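Local coordinates for protein cGAS/DncV-like nucleotidyltransferase in E. coli homolog (Elizabethkingia meningoseptica ATCC 13253 = NBRC 12535, PDB 6E0M) that synthesizes cyclic nucleotide second messengers in response to phage infection, as the nucleotidyltransferase of a CBASS antiviral system, at residues N10-V15 with Y189-R194; S16-L21 with G48-N53; R194-V199 with G280-C285. All blocks are in the same frame, centred on the assembly; numbering follows the deposited sequence.

Interaction 1 of 3, residues N10-V15 with Y189-R194; sequences NWSRPV and YKRMVR. With DPO (diphosphate), chain B.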
loop_
_atom_site.group_PDB
_atom_site.type_symbol
_atom_site.label_atom_id
_atom_site.label_comp_id
_atom_site.label_asym_id
_atom_site.label_seq_id
_atom_site.Cartn_x
_atom_site.Cartn_y
_atom_site.Cartn_z
ATOM N N ASN A 10 8.306 -10.199 -16.931
ATOM C CA ASN A 10 8.786 -8.823 -16.935
ATOM C C ASN A 10 7.892 -7.918 -16.097
ATOM O O ASN A 10 8.388 -7.098 -15.311
ATOM C CB ASN A 10 8.869 -8.298 -18.367
ATOM C CG ASN A 10 9.952 -8.980 -19.177
ATOM O OD1 ASN A 10 10.783 -9.694 -18.630
ATOM N ND2 ASN A 10 9.962 -8.738 -20.488
ATOM N N TRP A 11 6.572 -8.060 -16.245
ATOM C CA TRP A 11 5.636 -7.230 -15.494
ATOM C C TRP A 11 5.638 -7.528 -13.997
ATOM O O TRP A 11 5.160 -6.703 -13.203
ATOM C CB TRP A 11 4.209 -7.425 -16.000
ATOM C CG TRP A 11 3.882 -6.760 -17.287
ATOM C CD1 TRP A 11 4.599 -5.793 -17.921
ATOM C CD2 TRP A 11 2.736 -7.012 -18.099
ATOM N NE1 TRP A 11 3.965 -5.423 -19.076
ATOM C CE2 TRP A 11 2.820 -6.165 -19.211
ATOM C CE3 TRP A 11 1.637 -7.868 -17.983
ATOM C CZ2 TRP A 11 1.851 -6.155 -20.212
ATOM C CZ3 TRP A 11 0.683 -7.857 -18.974
ATOM C CH2 TRP A 11 0.791 -7.004 -20.072
ATOM N N SER A 12 6.135 -8.690 -13.596
ATOM C CA SER A 12 6.086 -9.110 -12.208
ATOM C C SER A 12 7.227 -8.550 -11.371
ATOM O O SER A 12 7.234 -8.771 -10.156
ATOM C CB SER A 12 6.124 -10.647 -12.136
ATOM O OG SER A 12 7.445 -11.103 -12.373
ATOM N N ARG A 13 8.182 -7.863 -11.971
ATOM C CA ARG A 13 9.365 -7.400 -11.252
ATOM C C ARG A 13 9.102 -6.051 -10.598
ATOM O O ARG A 13 8.400 -5.205 -11.172
ATOM C CB ARG A 13 10.568 -7.266 -12.186
ATOM C CG ARG A 13 10.977 -8.571 -12.881
ATOM C CD ARG A 13 11.998 -8.295 -13.973
ATOM N NE ARG A 13 12.242 -9.471 -14.816
ATOM C CZ ARG A 13 13.131 -10.421 -14.539
ATOM N NH1 ARG A 13 13.870 -10.344 -13.435
ATOM N NH2 ARG A 13 13.280 -11.448 -15.366
ATOM N N PRO A 14 9.657 -5.832 -9.412
ATOM C CA PRO A 14 9.575 -4.489 -8.820
ATOM C C PRO A 14 10.365 -3.509 -9.667
ATOM O O PRO A 14 11.401 -3.850 -10.243
ATOM C CB PRO A 14 10.177 -4.662 -7.423
ATOM C CG PRO A 14 10.956 -5.917 -7.474
ATOM C CD PRO A 14 10.466 -6.769 -8.615
ATOM N N VAL A 15 9.840 -2.291 -9.785
ATOM C CA VAL A 15 10.499 -1.250 -10.568
ATOM C C VAL A 15 11.197 -0.308 -9.590
ATOM O O VAL A 15 12.412 -0.402 -9.386
ATOM C CB VAL A 15 9.500 -0.537 -11.492
ATOM C CG1 VAL A 15 10.218 0.488 -12.354
ATOM C CG2 VAL A 15 8.794 -1.572 -12.374
ATOM N N TYR A 189 3.211 -14.582 -4.868
ATOM C CA TYR A 189 2.149 -13.722 -4.347
ATOM C C TYR A 189 2.380 -12.274 -4.785
ATOM O O TYR A 189 1.518 -11.644 -5.419
ATOM C CB TYR A 189 2.057 -13.833 -2.821
ATOM C CG TYR A 189 1.300 -12.653 -2.194
ATOM C CD1 TYR A 189 -0.002 -12.353 -2.573
ATOM C CD2 TYR A 189 1.898 -11.844 -1.255
ATOM C CE1 TYR A 189 -0.682 -11.290 -2.027
ATOM C CE2 TYR A 189 1.228 -10.779 -0.697
ATOM C CZ TYR A 189 -0.045 -10.487 -1.093
ATOM O OH TYR A 189 -0.682 -9.403 -0.548
ATOM N N LYS A 190 3.551 -11.721 -4.468
ATOM C CA LYS A 190 3.764 -10.314 -4.800
ATOM C C LYS A 190 3.990 -10.125 -6.295
ATOM O O LYS A 190 3.692 -9.058 -6.840
ATOM C CB LYS A 190 4.938 -9.744 -4.011
ATOM C CG LYS A 190 4.634 -9.646 -2.522
ATOM C CD LYS A 190 5.713 -8.940 -1.770
ATOM C CE LYS A 190 5.294 -8.723 -0.320
ATOM N NZ LYS A 190 6.385 -8.030 0.452
ATOM N N ARG A 191 4.529 -11.138 -6.970
ATOM C CA ARG A 191 4.684 -11.046 -8.412
ATOM C C ARG A 191 3.333 -10.952 -9.104
ATOM O O ARG A 191 3.185 -10.186 -10.065
ATOM C CB ARG A 191 5.511 -12.217 -8.919
ATOM C CG ARG A 191 6.974 -12.041 -8.540
ATOM C CD ARG A 191 7.839 -13.234 -8.854
ATOM N NE ARG A 191 9.153 -13.086 -8.225
ATOM C CZ ARG A 191 10.136 -13.967 -8.277
ATOM N NH1 ARG A 191 10.006 -15.077 -8.982
ATOM N NH2 ARG A 191 11.262 -13.726 -7.634
ATOM N N MET A 192 2.324 -11.674 -8.594
ATOM C CA MET A 192 0.982 -11.562 -9.162
ATOM C C MET A 192 0.347 -10.229 -8.816
ATOM O O MET A 192 -0.347 -9.639 -9.649
ATOM C CB MET A 192 0.085 -12.713 -8.693
ATOM C CG MET A 192 0.578 -14.070 -9.181
ATOM S SD MET A 192 0.387 -14.190 -10.994
ATOM C CE MET A 192 2.021 -14.806 -11.451
ATOM N N VAL A 193 0.567 -9.734 -7.601
ATOM C CA VAL A 193 0.100 -8.388 -7.275
ATOM C C VAL A 193 0.663 -7.389 -8.278
ATOM O O VAL A 193 -0.054 -6.521 -8.793
ATOM C CB VAL A 193 0.475 -8.021 -5.832
ATOM C CG1 VAL A 193 0.296 -6.528 -5.573
ATOM C CG2 VAL A 193 -0.374 -8.819 -4.856
ATOM N N ARG A 194 1.971 -7.469 -8.536
ATOM C CA ARG A 194 2.594 -6.501 -9.437
ATOM C C ARG A 194 2.014 -6.588 -10.842
ATOM O O ARG A 194 1.742 -5.556 -11.466
ATOM C CB ARG A 194 4.115 -6.694 -9.445
ATOM C CG ARG A 194 4.780 -6.305 -8.124
ATOM C CD ARG A 194 6.281 -6.413 -8.165
ATOM N NE ARG A 194 6.861 -6.667 -6.857
ATOM C CZ ARG A 194 7.531 -7.763 -6.517
ATOM N NH1 ARG A 194 7.696 -8.759 -7.373
ATOM N NH2 ARG A 194 7.995 -7.881 -5.294
HETATM P P1 DPO B . 13.000 -8.877 -5.318
HETATM O O1 DPO B . 13.892 -9.239 -6.482
HETATM O O2 DPO B . 13.136 -7.402 -4.977
HETATM O O3 DPO B . 13.360 -9.715 -4.102
HETATM O O4 DPO B . 11.418 -9.133 -5.701
HETATM P P2 DPO B . 10.583 -10.541 -5.651
HETATM O O5 DPO B . 9.821 -10.618 -6.961
HETATM O O6 DPO B . 11.521 -11.720 -5.479
HETATM O O7 DPO B . 9.637 -10.381 -4.455
#
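Arg194 reaches from helix 188-205 across the backbone of Ser12 to Pro14 and grips a diphosphate with its tip. At the root of the side chain, CB lies 3.9 Å from the carbonyl O of Trp11. With CG turned anti to the carbonyl carbon (chi1 -69°) and the chain extended as far as NE, the methylenes run past Ser12, and CD comes 3.2 Å from Ser12 O. NE is hydrogen-bonded to the carbonyl of Asn53. NH1 has two acceptors close to the guanidinium plane: it donates to Ser12 O at 2.8 Å, nearly in line with the C=O, and to O5 of the diphosphate at 2.9 Å. NH2 completes the grip with an almost straight bond to O7 (178°). Pro14 CD lies 3.6 Å above one guanidinium face, near its rim, and the carbonyl of Lys190 lies over the opposite face, so the flat group is held in rotation as well as in position. Arginine suits this place: one planar cation serves carbonyls and phosphate together.

Arg191, one helical turn earlier, packs its CB against Ser12 CB at 3.6 Å. Its NE then donates to the same O5 at 2.9 Å and its NH2 to O6, a two-point grip on one phosphate, whose negative charge the two arginines would help to offset. The small Ser12 allows this close approach, and its OG is hydrogen-bonded to Ile9 O. Trp11 covers the next part of helix 188-205, at Ile195 and Val198, while helices 216-224 and 236-252 pack against other sides of the 189-194 turns.

Interaction 2 of 3, residues S16-L21 with G48-N53; sequences STTEDL and GSYRNN. With DPO (diphosphate), chain B.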
loop_
_atom_site.group_PDB
_atom_site.type_symbol
_atom_site.label_atom_id
_atom_site.label_comp_id
_atom_site.label_asym_id
_atom_site.label_seq_id
_atom_site.Cartn_x
_atom_site.Cartn_y
_atom_site.Cartn_z
ATOM N N SER A 16 10.453 0.582 -8.957
ATOM C CA SER A 16 11.028 1.425 -7.911
ATOM C C SER A 16 11.194 0.632 -6.619
ATOM O O SER A 16 10.290 -0.092 -6.210
ATOM C CB SER A 16 10.129 2.621 -7.635
ATOM O OG SER A 16 9.981 3.447 -8.758
ATOM N N THR A 17 12.336 0.792 -5.957
ATOM C CA THR A 17 12.546 0.130 -4.682
ATOM C C THR A 17 13.339 1.030 -3.743
ATOM O O THR A 17 13.887 2.064 -4.131
ATOM C CB THR A 17 13.306 -1.196 -4.819
ATOM O OG1 THR A 17 14.680 -0.903 -5.117
ATOM C CG2 THR A 17 12.699 -2.052 -5.911
ATOM N N THR A 18 13.420 0.607 -2.485
ATOM C CA THR A 18 14.177 1.355 -1.479
ATOM C C THR A 18 15.687 1.343 -1.732
ATOM O O THR A 18 16.416 2.109 -1.084
ATOM C CB THR A 18 13.871 0.786 -0.094
ATOM O OG1 THR A 18 14.243 -0.587 -0.056
ATOM C CG2 THR A 18 12.390 0.919 0.231
ATOM N N GLU A 19 16.176 0.516 -2.660
ATOM C CA GLU A 19 17.585 0.590 -3.050
ATOM C C GLU A 19 17.873 1.791 -3.956
ATOM O O GLU A 19 19.039 2.154 -4.138
ATOM C CB GLU A 19 18.021 -0.699 -3.762
ATOM C CG GLU A 19 18.239 -1.885 -2.831
ATOM C CD GLU A 19 19.119 -1.547 -1.633
ATOM O OE1 GLU A 19 20.259 -1.064 -1.828
ATOM O OE2 GLU A 19 18.647 -1.740 -0.487
ATOM N N ASP A 20 16.842 2.405 -4.532
ATOM C CA ASP A 20 17.057 3.482 -5.481
ATOM C C ASP A 20 17.668 4.692 -4.787
ATOM O O ASP A 20 17.191 5.117 -3.726
ATOM C CB ASP A 20 15.754 3.897 -6.140
ATOM C CG ASP A 20 15.189 2.832 -7.053
ATOM O OD1 ASP A 20 15.954 1.934 -7.484
ATOM O OD2 ASP A 20 13.980 2.920 -7.359
ATOM N N LEU A 21 18.707 5.267 -5.410
ATOM C CA LEU A 21 19.351 6.449 -4.841
ATOM C C LEU A 21 18.354 7.566 -4.566
ATOM O O LEU A 21 18.416 8.209 -3.511
ATOM C CB LEU A 21 20.451 6.932 -5.778
ATOM C CG LEU A 21 21.166 8.222 -5.389
ATOM C CD1 LEU A 21 21.879 8.085 -4.054
ATOM C CD2 LEU A 21 22.149 8.636 -6.499
ATOM N N GLY A 48 3.014 1.336 2.473
ATOM C CA GLY A 48 2.708 1.356 1.068
ATOM C C GLY A 48 3.725 0.601 0.218
ATOM O O GLY A 48 4.460 -0.260 0.683
ATOM N N SER A 49 3.762 0.967 -1.067
ATOM C CA SER A 49 4.378 0.091 -2.050
ATOM C C SER A 49 5.880 -0.046 -1.869
ATOM O O SER A 49 6.443 -1.081 -2.236
ATOM C CB SER A 49 4.064 0.605 -3.449
ATOM O OG SER A 49 4.436 1.965 -3.590
ATOM N N TYR A 50 6.565 0.978 -1.359
ATOM C CA TYR A 50 8.000 0.809 -1.126
ATOM C C TYR A 50 8.253 -0.144 0.029
ATOM O O TYR A 50 9.245 -0.881 0.035
ATOM C CB TYR A 50 8.677 2.159 -0.843
ATOM C CG TYR A 50 9.085 2.924 -2.084
ATOM C CD1 TYR A 50 10.340 2.745 -2.662
ATOM C CD2 TYR A 50 8.226 3.833 -2.676
ATOM C CE1 TYR A 50 10.724 3.441 -3.806
ATOM C CE2 TYR A 50 8.596 4.526 -3.822
ATOM C CZ TYR A 50 9.842 4.346 -4.370
ATOM O OH TYR A 50 10.172 5.064 -5.489
ATOM N N ARG A 51 7.391 -0.103 1.044
ATOM C CA ARG A 51 7.521 -1.003 2.186
ATOM C C ARG A 51 7.234 -2.448 1.792
ATOM O O ARG A 51 7.979 -3.369 2.155
ATOM C CB ARG A 51 6.569 -0.570 3.302
ATOM C CG ARG A 51 6.606 -1.471 4.552
ATOM C CD ARG A 51 7.903 -1.310 5.331
ATOM N NE ARG A 51 8.014 -2.267 6.420
ATOM C CZ ARG A 51 7.465 -2.132 7.631
ATOM N NH1 ARG A 51 6.744 -1.063 7.963
ATOM N NH2 ARG A 51 7.639 -3.079 8.523
ATOM N N ASN A 52 6.161 -2.659 1.054
ATOM C CA ASN A 52 5.723 -3.989 0.643
ATOM C C ASN A 52 6.379 -4.463 -0.639
ATOM O O ASN A 52 6.153 -5.610 -1.044
ATOM C CB ASN A 52 4.204 -3.983 0.524
ATOM C CG ASN A 52 3.534 -3.461 1.792
ATOM O OD1 ASN A 52 3.924 -3.814 2.894
ATOM N ND2 ASN A 52 2.525 -2.619 1.632
ATOM N N ASN A 53 7.196 -3.619 -1.269
ATOM C CA ASN A 53 7.930 -3.940 -2.498
ATOM C C ASN A 53 6.986 -4.299 -3.645
ATOM O O ASN A 53 7.176 -5.285 -4.359
ATOM C CB ASN A 53 8.952 -5.056 -2.264
ATOM C CG ASN A 53 10.073 -5.044 -3.284
ATOM O OD1 ASN A 53 10.423 -3.986 -3.826
ATOM N ND2 ASN A 53 10.662 -6.214 -3.543
HETATM P P1 DPO B . 13.000 -8.877 -5.318
HETATM O O1 DPO B . 13.892 -9.239 -6.482
HETATM O O2 DPO B . 13.136 -7.402 -4.977
HETATM O O3 DPO B . 13.360 -9.715 -4.102
HETATM O O4 DPO B . 11.418 -9.133 -5.701
HETATM P P2 DPO B . 10.583 -10.541 -5.651
HETATM O O5 DPO B . 9.821 -10.618 -6.961
HETATM O O6 DPO B . 11.521 -11.720 -5.479
HETATM O O7 DPO B . 9.637 -10.381 -4.455
HETATM O O HOH W 1 8.859 -2.112 -5.140
HETATM O O HOH W 2 11.063 -1.496 -2.069
HETATM O O HOH W 3 12.850 5.257 -6.638
#
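Tyr50 and Asn53 meet the loop 16-21 in a water-bridged contact at the nucleotide-binding turn of the nucleotidyltransferase fold. Here strand 42-47 leads into the short helix 48-52, whose residues Gly48 to Asn52 probably contribute to the GTP site. Gly48 suits the start of this turn because its phi is positive. The partner loop folds as a type I beta turn from Thr17 to Asp20. An ST turn reinforces it, Thr17 OG1 accepting from Glu19 N, and Asp20 OD2 takes Thr17 N from above the carboxylate plane.

The Tyr50 ring lies against this turn. Its edge faces Thr17 O, 3.5 Å from CE1, while Ser16 CB touches OH at 3.3 Å. The phenol suits a mixed surface: its carbons pack on the backbone, and its hydroxyl is hydrogen-bonded to Ser60 O. Water 3 donates both to this OH and to Asp20 OD2. Thr18 places its methyl, CG2, 3.6 Å from Tyr50 O and alongside the ring.

Asn53 leaves the helix with positive phi, a conformation that asparagine tolerates well. Because CG stands anti to the backbone N (chi1 -157°), the amide lies beside Thr17, with OD1 3.6 Å from Thr17 CG2. OD1 accepts from two waters: water 1 also donates to Ser16 O, and water 2 also donates to Tyr50 O and accepts from Thr18 N. The other end of the amide faces the ligand, where Asn53 ND2 donates to diphosphate O2 at 3.1 Å.

Interaction 3 of 3, residues R194-V199 with G280-C285; sequences RILKVV and GFMQKC. With DPO (diphosphate), chain B.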
loop_
_atom_site.group_PDB
_atom_site.type_symbol
_atom_site.label_atom_id
_atom_site.label_comp_id
_atom_site.label_asym_id
_atom_site.label_seq_id
_atom_site.Cartn_x
_atom_site.Cartn_y
_atom_site.Cartn_z
ATOM N N ARG A 194 1.971 -7.469 -8.536
ATOM C CA ARG A 194 2.594 -6.501 -9.437
ATOM C C ARG A 194 2.014 -6.588 -10.842
ATOM O O ARG A 194 1.742 -5.556 -11.466
ATOM C CB ARG A 194 4.115 -6.694 -9.445
ATOM C CG ARG A 194 4.780 -6.305 -8.124
ATOM C CD ARG A 194 6.281 -6.413 -8.165
ATOM N NE ARG A 194 6.861 -6.667 -6.857
ATOM C CZ ARG A 194 7.531 -7.763 -6.517
ATOM N NH1 ARG A 194 7.696 -8.759 -7.373
ATOM N NH2 ARG A 194 7.995 -7.881 -5.294
ATOM N N ILE A 195 1.816 -7.806 -11.361
ATOM C CA ILE A 195 1.204 -7.949 -12.684
ATOM C C ILE A 195 -0.170 -7.280 -12.722
ATOM O O ILE A 195 -0.509 -6.554 -13.668
ATOM C CB ILE A 195 1.101 -9.432 -13.075
ATOM C CG1 ILE A 195 2.487 -10.013 -13.345
ATOM C CG2 ILE A 195 0.190 -9.594 -14.288
ATOM C CD1 ILE A 195 2.497 -11.530 -13.401
ATOM N N LEU A 196 -0.994 -7.540 -11.708
ATOM C CA LEU A 196 -2.327 -6.956 -11.694
ATOM C C LEU A 196 -2.284 -5.447 -11.533
ATOM O O LEU A 196 -3.148 -4.750 -12.078
ATOM C CB LEU A 196 -3.160 -7.605 -10.602
ATOM C CG LEU A 196 -3.571 -9.052 -10.890
ATOM C CD1 LEU A 196 -4.255 -9.642 -9.635
ATOM C CD2 LEU A 196 -4.479 -9.168 -12.088
ATOM N N LYS A 197 -1.287 -4.912 -10.820
ATOM C CA LYS A 197 -1.123 -3.457 -10.759
ATOM C C LYS A 197 -0.759 -2.898 -12.129
ATOM O O LYS A 197 -1.239 -1.829 -12.521
ATOM C CB LYS A 197 -0.058 -3.074 -9.726
ATOM C CG LYS A 197 -0.537 -3.249 -8.284
ATOM C CD LYS A 197 0.498 -2.887 -7.253
ATOM C CE LYS A 197 0.802 -1.398 -7.255
ATOM N NZ LYS A 197 1.625 -0.995 -6.080
ATOM N N VAL A 198 0.085 -3.614 -12.884
ATOM C CA VAL A 198 0.414 -3.184 -14.241
ATOM C C VAL A 198 -0.844 -3.138 -15.091
ATOM O O VAL A 198 -1.077 -2.171 -15.825
ATOM C CB VAL A 198 1.484 -4.102 -14.858
ATOM C CG1 VAL A 198 1.620 -3.827 -16.345
ATOM C CG2 VAL A 198 2.797 -3.874 -14.162
ATOM N N VAL A 199 -1.663 -4.198 -15.022
ATOM C CA VAL A 199 -2.894 -4.226 -15.809
ATOM C C VAL A 199 -3.835 -3.102 -15.373
ATOM O O VAL A 199 -4.465 -2.445 -16.209
ATOM C CB VAL A 199 -3.569 -5.605 -15.707
ATOM C CG1 VAL A 199 -4.888 -5.610 -16.461
ATOM C CG2 VAL A 199 -2.657 -6.672 -16.268
ATOM N N GLY A 280 -15.772 -6.739 -11.059
ATOM C CA GLY A 280 -15.627 -6.002 -12.299
ATOM C C GLY A 280 -14.179 -5.859 -12.714
ATOM O O GLY A 280 -13.849 -5.975 -13.896
ATOM N N PHE A 281 -13.296 -5.588 -11.748
ATOM C CA PHE A 281 -11.871 -5.486 -12.057
ATOM C C PHE A 281 -11.329 -6.806 -12.607
ATOM O O PHE A 281 -10.602 -6.818 -13.607
ATOM C CB PHE A 281 -11.105 -5.033 -10.809
ATOM C CG PHE A 281 -9.617 -4.951 -11.008
ATOM C CD1 PHE A 281 -9.085 -4.047 -11.918
ATOM C CD2 PHE A 281 -8.760 -5.731 -10.285
ATOM C CE1 PHE A 281 -7.718 -3.940 -12.112
ATOM C CE2 PHE A 281 -7.364 -5.638 -10.487
ATOM C CZ PHE A 281 -6.855 -4.742 -11.399
ATOM N N MET A 282 -11.672 -7.927 -11.968
ATOM C CA MET A 282 -11.186 -9.211 -12.451
ATOM C C MET A 282 -11.628 -9.440 -13.885
ATOM O O MET A 282 -10.874 -9.974 -14.703
ATOM C CB MET A 282 -11.677 -10.345 -11.550
ATOM C CG MET A 282 -11.005 -10.448 -10.213
ATOM S SD MET A 282 -9.203 -10.745 -10.332
ATOM C CE MET A 282 -8.688 -9.117 -9.962
ATOM N N GLN A 283 -12.865 -9.077 -14.198
ATOM C CA GLN A 283 -13.378 -9.260 -15.551
ATOM C C GLN A 283 -12.586 -8.433 -16.556
ATOM O O GLN A 283 -12.225 -8.918 -17.638
ATOM C CB GLN A 283 -14.862 -8.890 -15.591
ATOM C CG GLN A 283 -15.429 -8.903 -16.975
ATOM C CD GLN A 283 -16.915 -8.606 -16.958
ATOM O OE1 GLN A 283 -17.331 -7.470 -16.733
ATOM N NE2 GLN A 283 -17.724 -9.634 -17.164
ATOM N N LYS A 284 -12.308 -7.177 -16.219
ATOM C CA LYS A 284 -11.531 -6.337 -17.127
ATOM C C LYS A 284 -10.126 -6.895 -17.317
ATOM O O LYS A 284 -9.572 -6.833 -18.422
ATOM C CB LYS A 284 -11.476 -4.905 -16.595
ATOM C CG LYS A 284 -12.822 -4.186 -16.555
ATOM C CD LYS A 284 -13.349 -3.909 -17.942
ATOM C CE LYS A 284 -14.531 -2.923 -17.884
ATOM N NZ LYS A 284 -14.992 -2.502 -19.239
ATOM N N CYS A 285 -9.526 -7.424 -16.241
ATOM C CA CYS A 285 -8.204 -8.034 -16.341
ATOM C C CYS A 285 -8.240 -9.261 -17.245
ATOM O O CYS A 285 -7.392 -9.430 -18.132
ATOM C CB CYS A 285 -7.689 -8.423 -14.957
ATOM S SG CYS A 285 -7.215 -7.036 -13.893
HETATM P P1 DPO B . 13.000 -8.877 -5.318
HETATM O O1 DPO B . 13.892 -9.239 -6.482
HETATM O O2 DPO B . 13.136 -7.402 -4.977
HETATM O O3 DPO B . 13.360 -9.715 -4.102
HETATM O O4 DPO B . 11.418 -9.133 -5.701
HETATM P P2 DPO B . 10.583 -10.541 -5.651
HETATM O O5 DPO B . 9.821 -10.618 -6.961
HETATM O O6 DPO B . 11.521 -11.720 -5.479
HETATM O O7 DPO B . 9.637 -10.381 -4.455
#
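The Phe281 ring presents its edge to Leu196 and carries Cys285 SG above one face, 3.4 Å from the plane and offset toward the rim. In the ring plane lies Leu196 O, 3.8 Å from Phe281 CZ. The setting is a nearly perpendicular helix-helix crossing in the helical part of the protein: the short segments of helices 188-205 and 275-289 meet at 84°, with axes 11.0 Å apart. Phe281 CG is anti to the backbone N (chi1 178°), which swings the ring out along the interface so that its far end reaches the Leu196 carbonyl.

A compact cysteine suits the closest backbone approach of the two segments, Val199 to Cys285, 6.6 Å between CA atoms. Leu196 spreads its two methyls, CD1 lying a loose 4.5 Å from Met282 CE, while the flexible thioether of Met282 bends round to meet it. Helix 236-252 touches Leu196 and Met282 alike, and Ile219 of helix 216-224 packs on both Leu196 and Phe281, so the crossing is buried and apolar. Cys285 SG rests against two branched side chains, 3.9 Å from Leu196 CD2 and 3.7 Å from Val199 CG1.

Helix 188-205 ties the set together: its first turns supply interaction 1 and the turns that follow supply interaction 3, the two sharing Arg194, with centres about 12 Å apart. Interaction 2 lies about 13 Å from interaction 1 and 21 Å from interaction 3. In sequence, its segments both fall between those of interaction 1, which in turn closes before the crossing with helix 275-289 is made. Lys190 NZ and Arg194 NE reach Asn52 O and Asn53 O, joining the helix to the nucleotide-binding turn. The diphosphate is bound by Arg191, Arg194 and Asn53, with Arg187 added, so loop and helical parts meet at one anion site, consistent with a role in holding nucleotide phosphates.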